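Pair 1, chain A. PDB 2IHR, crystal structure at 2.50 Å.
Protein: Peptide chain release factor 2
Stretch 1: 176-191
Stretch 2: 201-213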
# COMPACT_ATOMS: atom_id res chain seq x y z
N ALA A 176 3.47 -1.61 4.57
CA ALA A 176 2.78 -2.52 3.69
C ALA A 176 1.77 -1.66 2.92
O ALA A 176 1.80 -1.60 1.70
CB ALA A 176 2.10 -3.60 4.49
N TYR A 177 0.89 -0.96 3.64
CA TYR A 177 -0.09 -0.10 3.00
C TYR A 177 0.53 0.86 1.98
O TYR A 177 0.18 0.86 0.80
CB TYR A 177 -0.81 0.74 4.03
CG TYR A 177 -1.82 1.60 3.34
CD1 TYR A 177 -2.81 1.03 2.56
CD2 TYR A 177 -1.71 3.00 3.36
CE1 TYR A 177 -3.66 1.81 1.79
CE2 TYR A 177 -2.57 3.79 2.58
CZ TYR A 177 -3.53 3.18 1.80
OH TYR A 177 -4.32 3.91 0.95
N GLY A 178 1.43 1.70 2.46
CA GLY A 178 2.09 2.66 1.57
C GLY A 178 2.59 2.09 0.24
O GLY A 178 2.22 2.59 -0.83
N LEU A 179 3.45 1.07 0.31
CA LEU A 179 3.99 0.42 -0.88
C LEU A 179 2.92 -0.14 -1.80
O LEU A 179 2.95 0.08 -2.99
CB LEU A 179 4.92 -0.73 -0.50
CG LEU A 179 6.15 -0.26 0.28
CD1 LEU A 179 6.95 -1.48 0.72
CD2 LEU A 179 6.99 0.66 -0.59
N LEU A 180 1.98 -0.88 -1.22
CA LEU A 180 0.91 -1.49 -1.98
C LEU A 180 -0.16 -0.51 -2.44
O LEU A 180 -0.94 -0.79 -3.37
CB LEU A 180 0.25 -2.58 -1.13
CG LEU A 180 1.06 -3.86 -1.10
CD1 LEU A 180 0.45 -4.95 -0.18
CD2 LEU A 180 1.15 -4.31 -2.56
N SER A 181 -0.20 0.65 -1.78
CA SER A 181 -1.23 1.63 -2.07
C SER A 181 -1.39 2.08 -3.54
O SER A 181 -2.51 2.22 -4.01
CB SER A 181 -1.08 2.81 -1.08
OG SER A 181 0.01 3.69 -1.34
N PRO A 182 -0.30 2.26 -4.29
CA PRO A 182 -0.45 2.70 -5.68
C PRO A 182 -0.86 1.59 -6.63
O PRO A 182 -0.85 1.76 -7.86
CB PRO A 182 0.93 3.21 -6.01
CG PRO A 182 1.82 2.24 -5.27
CD PRO A 182 1.13 2.16 -3.93
N GLU A 183 -1.22 0.45 -6.06
CA GLU A 183 -1.60 -0.69 -6.85
C GLU A 183 -3.12 -0.80 -6.96
O GLU A 183 -3.66 -1.57 -7.77
CB GLU A 183 -1.03 -1.95 -6.18
CG GLU A 183 0.48 -2.06 -6.27
CD GLU A 183 0.98 -2.27 -7.71
OE1 GLU A 183 0.64 -3.33 -8.31
OE2 GLU A 183 1.70 -1.38 -8.22
N ALA A 184 -3.81 -0.08 -6.09
CA ALA A 184 -5.26 -0.09 -6.12
C ALA A 184 -5.72 0.44 -7.50
O ALA A 184 -5.24 1.45 -7.99
CB ALA A 184 -5.76 0.77 -5.02
N GLY A 185 -6.62 -0.27 -8.14
CA GLY A 185 -7.09 0.16 -9.44
C GLY A 185 -7.50 -1.04 -10.25
O GLY A 185 -7.62 -2.15 -9.69
N VAL A 186 -7.72 -0.85 -11.55
CA VAL A 186 -8.12 -1.96 -12.41
C VAL A 186 -6.91 -2.51 -13.21
O VAL A 186 -6.07 -1.78 -13.73
CB VAL A 186 -9.28 -1.54 -13.37
CG1 VAL A 186 -9.71 -2.71 -14.25
CG2 VAL A 186 -10.46 -1.08 -12.55
N HIS A 187 -6.84 -3.82 -13.32
CA HIS A 187 -5.71 -4.42 -14.00
C HIS A 187 -6.19 -5.19 -15.20
O HIS A 187 -7.11 -6.01 -15.09
CB HIS A 187 -4.96 -5.34 -12.99
CG HIS A 187 -4.27 -4.58 -11.89
ND1 HIS A 187 -2.90 -4.44 -11.83
CD2 HIS A 187 -4.75 -3.92 -10.81
CE1 HIS A 187 -2.56 -3.76 -10.75
NE2 HIS A 187 -3.67 -3.43 -10.11
N ARG A 188 -5.58 -4.93 -16.36
CA ARG A 188 -6.00 -5.62 -17.57
C ARG A 188 -5.00 -6.67 -18.10
O ARG A 188 -3.78 -6.43 -18.17
CB ARG A 188 -6.30 -4.61 -18.67
CG ARG A 188 -6.72 -5.25 -19.94
CD ARG A 188 -7.10 -4.24 -20.96
NE ARG A 188 -5.93 -3.55 -21.49
CZ ARG A 188 -5.64 -3.52 -22.79
NH1 ARG A 188 -6.43 -4.14 -23.65
NH2 ARG A 188 -4.56 -2.87 -23.22
N LEU A 189 -5.56 -7.82 -18.49
CA LEU A 189 -4.84 -8.97 -19.01
C LEU A 189 -5.18 -9.29 -20.44
O LEU A 189 -6.34 -9.43 -20.81
CB LEU A 189 -5.14 -10.20 -18.15
CG LEU A 189 -4.18 -11.43 -18.11
CD1 LEU A 189 -4.86 -12.60 -18.77
CD2 LEU A 189 -2.86 -11.13 -18.74
N VAL A 190 -4.16 -9.42 -21.26
CA VAL A 190 -4.35 -9.76 -22.66
C VAL A 190 -3.48 -10.97 -23.02
O VAL A 190 -2.25 -10.98 -22.79
CB VAL A 190 -3.94 -8.60 -23.55
CG1 VAL A 190 -4.39 -8.87 -24.95
CG2 VAL A 190 -4.51 -7.31 -22.98
N ARG A 191 -4.14 -11.98 -23.57
CA ARG A 191 -3.49 -13.22 -24.02
C ARG A 191 -4.57 -14.15 -24.48
O ARG A 191 -5.77 -13.87 -24.29
CB ARG A 191 -2.77 -13.94 -22.87
CG ARG A 191 -3.73 -14.50 -21.86
CD ARG A 191 -3.09 -15.39 -20.81
NE ARG A 191 -4.15 -15.92 -19.96
CZ ARG A 191 -3.95 -16.61 -18.85
NH1 ARG A 191 -2.71 -16.86 -18.45
NH2 ARG A 191 -5.00 -17.08 -18.17
N ARG A 201 -7.09 -14.08 -28.81
CA ARG A 201 -6.67 -13.24 -27.68
C ARG A 201 -7.90 -12.83 -26.87
O ARG A 201 -8.91 -12.39 -27.43
CB ARG A 201 -5.99 -11.92 -28.13
CG ARG A 201 -5.09 -11.95 -29.38
CD ARG A 201 -3.58 -11.68 -29.07
NE ARG A 201 -3.28 -10.49 -28.23
CZ ARG A 201 -2.95 -9.28 -28.68
NH1 ARG A 201 -2.87 -9.04 -29.98
NH2 ARG A 201 -2.66 -8.30 -27.82
N HIS A 202 -7.83 -12.97 -25.56
CA HIS A 202 -8.93 -12.55 -24.72
C HIS A 202 -8.44 -11.34 -23.95
O HIS A 202 -7.24 -11.06 -23.88
CB HIS A 202 -9.36 -13.63 -23.73
CG HIS A 202 -10.28 -14.66 -24.31
ND1 HIS A 202 -10.03 -15.29 -25.51
CD2 HIS A 202 -11.42 -15.21 -23.82
CE1 HIS A 202 -10.97 -16.19 -25.74
NE2 HIS A 202 -11.82 -16.17 -24.73
N THR A 203 -9.39 -10.61 -23.41
CA THR A 203 -9.06 -9.44 -22.64
C THR A 203 -9.83 -9.70 -21.38
O THR A 203 -10.97 -10.11 -21.44
CB THR A 203 -9.52 -8.18 -23.35
OG1 THR A 203 -8.88 -8.12 -24.65
CG2 THR A 203 -9.16 -6.97 -22.53
N SER A 204 -9.18 -9.50 -20.24
CA SER A 204 -9.79 -9.78 -18.95
C SER A 204 -9.46 -8.67 -18.01
O SER A 204 -8.51 -7.91 -18.24
CB SER A 204 -9.24 -11.08 -18.38
OG SER A 204 -9.56 -12.19 -19.18
N PHE A 205 -10.25 -8.55 -16.94
CA PHE A 205 -10.02 -7.50 -15.96
C PHE A 205 -10.28 -8.03 -14.59
O PHE A 205 -10.98 -9.02 -14.43
CB PHE A 205 -10.98 -6.32 -16.17
CG PHE A 205 -10.80 -5.63 -17.49
CD1 PHE A 205 -11.35 -6.18 -18.65
CD2 PHE A 205 -9.98 -4.51 -17.59
CE1 PHE A 205 -11.07 -5.64 -19.90
CE2 PHE A 205 -9.70 -3.96 -18.82
CZ PHE A 205 -10.25 -4.53 -19.99
N ALA A 206 -9.70 -7.35 -13.61
CA ALA A 206 -9.87 -7.67 -12.19
C ALA A 206 -9.52 -6.35 -11.56
O ALA A 206 -8.67 -5.65 -12.08
CB ALA A 206 -8.91 -8.76 -11.74
N GLY A 207 -10.19 -5.97 -10.48
CA GLY A 207 -9.86 -4.73 -9.80
C GLY A 207 -9.18 -5.07 -8.47
O GLY A 207 -9.50 -6.11 -7.87
N VAL A 208 -8.27 -4.20 -8.01
CA VAL A 208 -7.52 -4.41 -6.77
C VAL A 208 -7.73 -3.24 -5.83
O VAL A 208 -7.60 -2.10 -6.26
CB VAL A 208 -5.95 -4.53 -7.06
CG1 VAL A 208 -5.14 -4.53 -5.78
CG2 VAL A 208 -5.64 -5.81 -7.84
N GLU A 209 -8.08 -3.52 -4.56
CA GLU A 209 -8.24 -2.47 -3.56
C GLU A 209 -7.29 -2.68 -2.39
O GLU A 209 -6.99 -3.83 -2.01
CB GLU A 209 -9.65 -2.40 -2.99
CG GLU A 209 -10.33 -1.02 -3.23
CD GLU A 209 -9.48 0.21 -2.83
OE1 GLU A 209 -9.79 1.32 -3.32
OE2 GLU A 209 -8.53 0.10 -2.03
N VAL A 210 -6.85 -1.55 -1.85
CA VAL A 210 -5.94 -1.47 -0.73
C VAL A 210 -6.33 -0.28 0.16
O VAL A 210 -6.43 0.85 -0.32
CB VAL A 210 -4.47 -1.23 -1.21
CG1 VAL A 210 -3.45 -1.61 -0.10
CG2 VAL A 210 -4.22 -2.01 -2.46
N ILE A 211 -6.56 -0.55 1.45
CA ILE A 211 -6.89 0.46 2.47
C ILE A 211 -6.00 0.11 3.68
O ILE A 211 -5.54 -1.02 3.81
CB ILE A 211 -8.34 0.37 2.88
CG1 ILE A 211 -8.54 -0.94 3.65
CG2 ILE A 211 -9.26 0.53 1.63
CD1 ILE A 211 -9.94 -1.24 4.01
N PRO A 212 -5.74 1.05 4.58
CA PRO A 212 -4.86 0.57 5.68
C PRO A 212 -5.53 0.04 6.95
O PRO A 212 -6.59 0.55 7.36
CB PRO A 212 -4.02 1.80 6.01
CG PRO A 212 -4.99 2.92 5.82
CD PRO A 212 -5.81 2.52 4.55
N GLU A 213 -4.90 -0.99 7.56
CA GLU A 213 -5.35 -1.54 8.85
C GLU A 213 -4.76 -0.62 9.92
O GLU A 213 -3.59 -0.76 10.33
CB GLU A 213 -4.86 -2.96 9.11
CG GLU A 213 -4.51 -3.17 10.60
CD GLU A 213 -4.28 -4.61 10.99
OE1 GLU A 213 -3.10 -5.05 11.10
OE2 GLU A 213 -5.32 -5.30 11.19
O HOH W 1 -7.62 -12.12 -21.03

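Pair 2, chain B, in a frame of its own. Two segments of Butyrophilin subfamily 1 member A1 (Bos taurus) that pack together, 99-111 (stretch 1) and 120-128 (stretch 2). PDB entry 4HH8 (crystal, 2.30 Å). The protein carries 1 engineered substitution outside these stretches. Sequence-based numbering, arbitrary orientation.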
# COMPACT_ATOMS: atom_id res chain seq x y z
N GLU B 99 -1.85 12.26 -2.75
CA GLU B 99 -0.44 11.93 -2.73
C GLU B 99 -0.11 10.94 -1.62
O GLU B 99 0.67 11.25 -0.67
CB GLU B 99 0.41 13.20 -2.66
CG GLU B 99 0.95 13.57 -4.06
CD GLU B 99 0.61 15.01 -4.49
OE1 GLU B 99 1.26 15.95 -3.99
OE2 GLU B 99 -0.30 15.19 -5.35
N VAL B 100 -0.71 9.74 -1.73
CA VAL B 100 -0.53 8.70 -0.72
C VAL B 100 0.94 8.33 -0.56
O VAL B 100 1.66 8.22 -1.54
CB VAL B 100 -1.40 7.47 -1.06
CG1 VAL B 100 -0.85 6.20 -0.40
CG2 VAL B 100 -2.82 7.75 -0.65
N LYS B 101 1.39 8.22 0.69
CA LYS B 101 2.70 7.64 0.99
C LYS B 101 2.61 6.38 1.84
O LYS B 101 1.56 6.08 2.42
CB LYS B 101 3.69 8.63 1.64
CG LYS B 101 3.14 9.77 2.48
CD LYS B 101 4.22 10.92 2.47
CE LYS B 101 3.73 12.22 3.07
NZ LYS B 101 3.59 12.20 4.57
N ALA B 102 3.73 5.67 1.94
CA ALA B 102 3.85 4.46 2.76
C ALA B 102 3.37 4.63 4.21
O ALA B 102 2.73 3.74 4.76
CB ALA B 102 5.30 3.96 2.73
N SER B 103 3.69 5.75 4.83
CA SER B 103 3.22 6.05 6.20
C SER B 103 1.69 6.17 6.36
O SER B 103 1.17 6.07 7.48
CB SER B 103 3.87 7.34 6.70
OG SER B 103 3.66 8.36 5.73
N ASP B 104 0.97 6.40 5.25
CA ASP B 104 -0.49 6.44 5.26
C ASP B 104 -1.15 5.06 5.39
O ASP B 104 -2.36 4.96 5.68
CB ASP B 104 -1.01 7.11 3.99
CG ASP B 104 -0.63 8.56 3.92
OD1 ASP B 104 -0.61 9.21 4.99
OD2 ASP B 104 -0.38 9.05 2.80
N ASP B 105 -0.37 4.00 5.16
CA ASP B 105 -0.86 2.62 5.32
C ASP B 105 -1.34 2.35 6.74
O ASP B 105 -0.68 2.74 7.69
CB ASP B 105 0.28 1.65 5.02
CG ASP B 105 -0.19 0.23 4.82
OD1 ASP B 105 -0.30 -0.21 3.67
OD2 ASP B 105 -0.47 -0.45 5.82
N GLY B 106 -2.49 1.69 6.86
CA GLY B 106 -3.00 1.30 8.17
C GLY B 106 -4.50 1.42 8.33
O GLY B 106 -5.25 1.58 7.35
N GLU B 107 -4.93 1.38 9.57
CA GLU B 107 -6.35 1.36 9.95
C GLU B 107 -6.83 2.79 10.17
O GLU B 107 -6.16 3.59 10.86
CB GLU B 107 -6.51 0.56 11.25
CG GLU B 107 -7.96 0.39 11.71
CD GLU B 107 -8.07 -0.19 13.14
OE1 GLU B 107 -8.18 -1.44 13.25
OE2 GLU B 107 -8.03 0.61 14.14
N TYR B 108 -7.98 3.10 9.63
CA TYR B 108 -8.61 4.40 9.88
C TYR B 108 -9.95 4.12 10.49
O TYR B 108 -10.53 3.05 10.26
CB TYR B 108 -8.80 5.17 8.57
CG TYR B 108 -7.52 5.64 7.97
CD1 TYR B 108 -7.15 7.01 8.04
CD2 TYR B 108 -6.64 4.75 7.35
CE1 TYR B 108 -5.96 7.46 7.49
CE2 TYR B 108 -5.42 5.19 6.81
CZ TYR B 108 -5.10 6.55 6.86
OH TYR B 108 -3.91 7.00 6.33
N ARG B 109 -10.47 5.07 11.25
CA ARG B 109 -11.81 4.97 11.75
C ARG B 109 -12.65 6.14 11.25
O ARG B 109 -12.21 7.29 11.27
CB ARG B 109 -11.80 4.89 13.29
CG ARG B 109 -11.13 3.60 13.82
CD ARG B 109 -11.60 3.34 15.25
NE ARG B 109 -11.03 2.14 15.88
CZ ARG B 109 -11.63 0.95 15.96
NH1 ARG B 109 -12.83 0.76 15.43
NH2 ARG B 109 -11.01 -0.06 16.57
N CYS B 110 -13.88 5.86 10.82
CA CYS B 110 -14.80 6.92 10.39
C CYS B 110 -15.93 7.06 11.37
O CYS B 110 -16.69 6.11 11.60
CB CYS B 110 -15.37 6.64 9.01
SG CYS B 110 -16.20 5.01 8.91
N PHE B 111 -16.06 8.27 11.91
CA PHE B 111 -17.01 8.58 12.95
C PHE B 111 -18.02 9.61 12.44
O PHE B 111 -17.63 10.64 11.88
CB PHE B 111 -16.19 9.11 14.12
CG PHE B 111 -16.98 9.55 15.31
CD1 PHE B 111 -17.38 8.62 16.28
CD2 PHE B 111 -17.26 10.90 15.51
CE1 PHE B 111 -18.08 9.04 17.41
CE2 PHE B 111 -17.96 11.33 16.62
CZ PHE B 111 -18.37 10.40 17.58
N GLU B 120 -19.52 4.49 14.48
CA GLU B 120 -18.27 4.42 13.73
C GLU B 120 -17.96 3.06 13.08
O GLU B 120 -18.56 2.01 13.40
CB GLU B 120 -17.10 4.87 14.60
CG GLU B 120 -16.84 3.95 15.76
CD GLU B 120 -15.66 4.38 16.57
OE1 GLU B 120 -15.81 5.33 17.37
OE2 GLU B 120 -14.59 3.78 16.40
N ALA B 121 -17.02 3.11 12.14
CA ALA B 121 -16.60 1.93 11.40
C ALA B 121 -15.13 2.06 11.11
O ALA B 121 -14.51 3.05 11.49
CB ALA B 121 -17.38 1.79 10.12
N ILE B 122 -14.59 1.07 10.43
CA ILE B 122 -13.17 0.92 10.21
C ILE B 122 -12.96 0.87 8.71
O ILE B 122 -13.72 0.22 8.02
CB ILE B 122 -12.67 -0.40 10.87
CG1 ILE B 122 -12.67 -0.24 12.39
CG2 ILE B 122 -11.27 -0.83 10.38
CD1 ILE B 122 -12.51 -1.54 13.17
N VAL B 123 -11.96 1.61 8.22
CA VAL B 123 -11.49 1.48 6.83
C VAL B 123 -10.00 1.17 6.87
O VAL B 123 -9.23 1.79 7.63
CB VAL B 123 -11.69 2.77 6.01
CG1 VAL B 123 -11.60 2.50 4.48
CG2 VAL B 123 -12.99 3.42 6.32
N HIS B 124 -9.59 0.19 6.07
CA HIS B 124 -8.19 -0.16 6.02
C HIS B 124 -7.68 0.43 4.75
O HIS B 124 -8.26 0.19 3.71
CB HIS B 124 -7.97 -1.69 6.05
CG HIS B 124 -8.45 -2.35 7.30
ND1 HIS B 124 -7.75 -2.30 8.50
CD2 HIS B 124 -9.57 -3.07 7.56
CE1 HIS B 124 -8.41 -2.97 9.42
NE2 HIS B 124 -9.52 -3.45 8.88
N LEU B 125 -6.64 1.26 4.85
CA LEU B 125 -5.90 1.68 3.66
C LEU B 125 -4.70 0.77 3.46
O LEU B 125 -3.90 0.57 4.36
CB LEU B 125 -5.44 3.13 3.80
CG LEU B 125 -4.74 3.62 2.53
CD1 LEU B 125 -5.66 3.49 1.31
CD2 LEU B 125 -4.26 5.03 2.72
N LYS B 126 -4.57 0.19 2.28
CA LYS B 126 -3.39 -0.62 1.96
C LYS B 126 -2.62 0.08 0.88
O LYS B 126 -3.12 0.19 -0.20
CB LYS B 126 -3.78 -2.01 1.43
CG LYS B 126 -4.32 -2.99 2.48
CD LYS B 126 -3.24 -3.48 3.37
CE LYS B 126 -3.70 -4.69 4.11
NZ LYS B 126 -2.56 -5.11 4.94
N VAL B 127 -1.38 0.49 1.16
CA VAL B 127 -0.60 1.24 0.20
C VAL B 127 0.37 0.31 -0.49
O VAL B 127 0.89 -0.61 0.14
CB VAL B 127 0.18 2.43 0.84
CG1 VAL B 127 0.98 3.12 -0.23
CG2 VAL B 127 -0.78 3.39 1.59
N ALA B 128 0.62 0.57 -1.77
CA ALA B 128 1.51 -0.24 -2.55
C ALA B 128 2.38 0.63 -3.47
O ALA B 128 1.96 1.69 -3.92
CB ALA B 128 0.72 -1.24 -3.39

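Both pairs consist of a short 3-10 segment that leads through a single loop residue into a strand, which then pairs antiparallel with the second stretch. In each case the two strand axes approach to 4.6 Å and their N-to-C directions differ by 149°; 14 central residues superpose with an RMSD of 0.5 Å. The ladder starts at an equivalent glycine, Gly A185 in pair 1 and Gly B106 in pair 2. With phi near 150° and 140°, a CB on either residue would be jammed against the preceding carbonyl oxygen, so this backbone path calls for glycine. From there the hydrogen-bonded pairs coincide: Gly A185 with Val A208 matches Gly B106 with Leu B125, His A187 with Ala A206 matches Tyr B108 with Val B123, and Leu A189 with Ser A204 matches Cys B110 with Ala B121. The central rung is tighter in pair 2, where Tyr B108 N donates to Val B123 O at 2.7 Å and Val B123 N to Tyr B108 O at 2.9 Å; in pair 1 the bond from Ala A206 N to His A187 O stretches to 3.3 Å.

A close side-chain parallel is that between His A187 and Tyr B108, both m rotamers, whose rings reach back along their own chain to the same carbonyl position. His A187 NE2 donates to Glu A183 O at 3.0 Å, and Tyr B108 OH donates to Asp B104 O at 2.6 Å. Each ring also packs on the equivalent aliphatic residue across the ladder, His A187 CD2 lying 3.6 Å from Val A208 CG2 and Tyr B108 CE2 3.6 Å from Leu B125 CB. An imidazole and a phenol thus both tie the 3-10 segment to the strand.

Beyond the glycine end of the ladder, on the second strand, Val A210 and Val B127 occupy one position, both with CA-to-CB directed toward stretch 1 and both t, but their surroundings differ. In pair 1 a helix covers the valine: Tyr A177 CD1 lies 3.8 Å from Val A210 CG1, while the tyrosine ring receives Pro A212 over one face, with Pro A212 CD 3.7 Å from the ring centroid. In pair 2, Val B100 CG1 meets Val B127 CG2 at 3.4 Å. The matched loop residues diverge too. Ala A184 offers a methyl, its CB 4.1 Å from Val A210 CG2, whereas Asp B105 accepts a nearly linear hydrogen bond from Val B127 N to its OD1 at 2.8 Å.

On the face carrying Arg A188 and Arg B109, matching arginines take different courses. Arg A188 is t at chi1 and lays its CD 3.3 Å from CZ of Phe A205, a ring that also receives Val A186 CG1 at its edge, 3.8 Å from Phe A205 CD2. Arg B109 is m; its NH1 lies 3.2 Å from Ile B122 CG1 and forms a long salt bridge to Glu B120 OE2 at 3.6 Å. The same arginine position thus packs on an aromatic ring in pair 1, and on an isoleucine with a long salt bridge to a glutamate in pair 2.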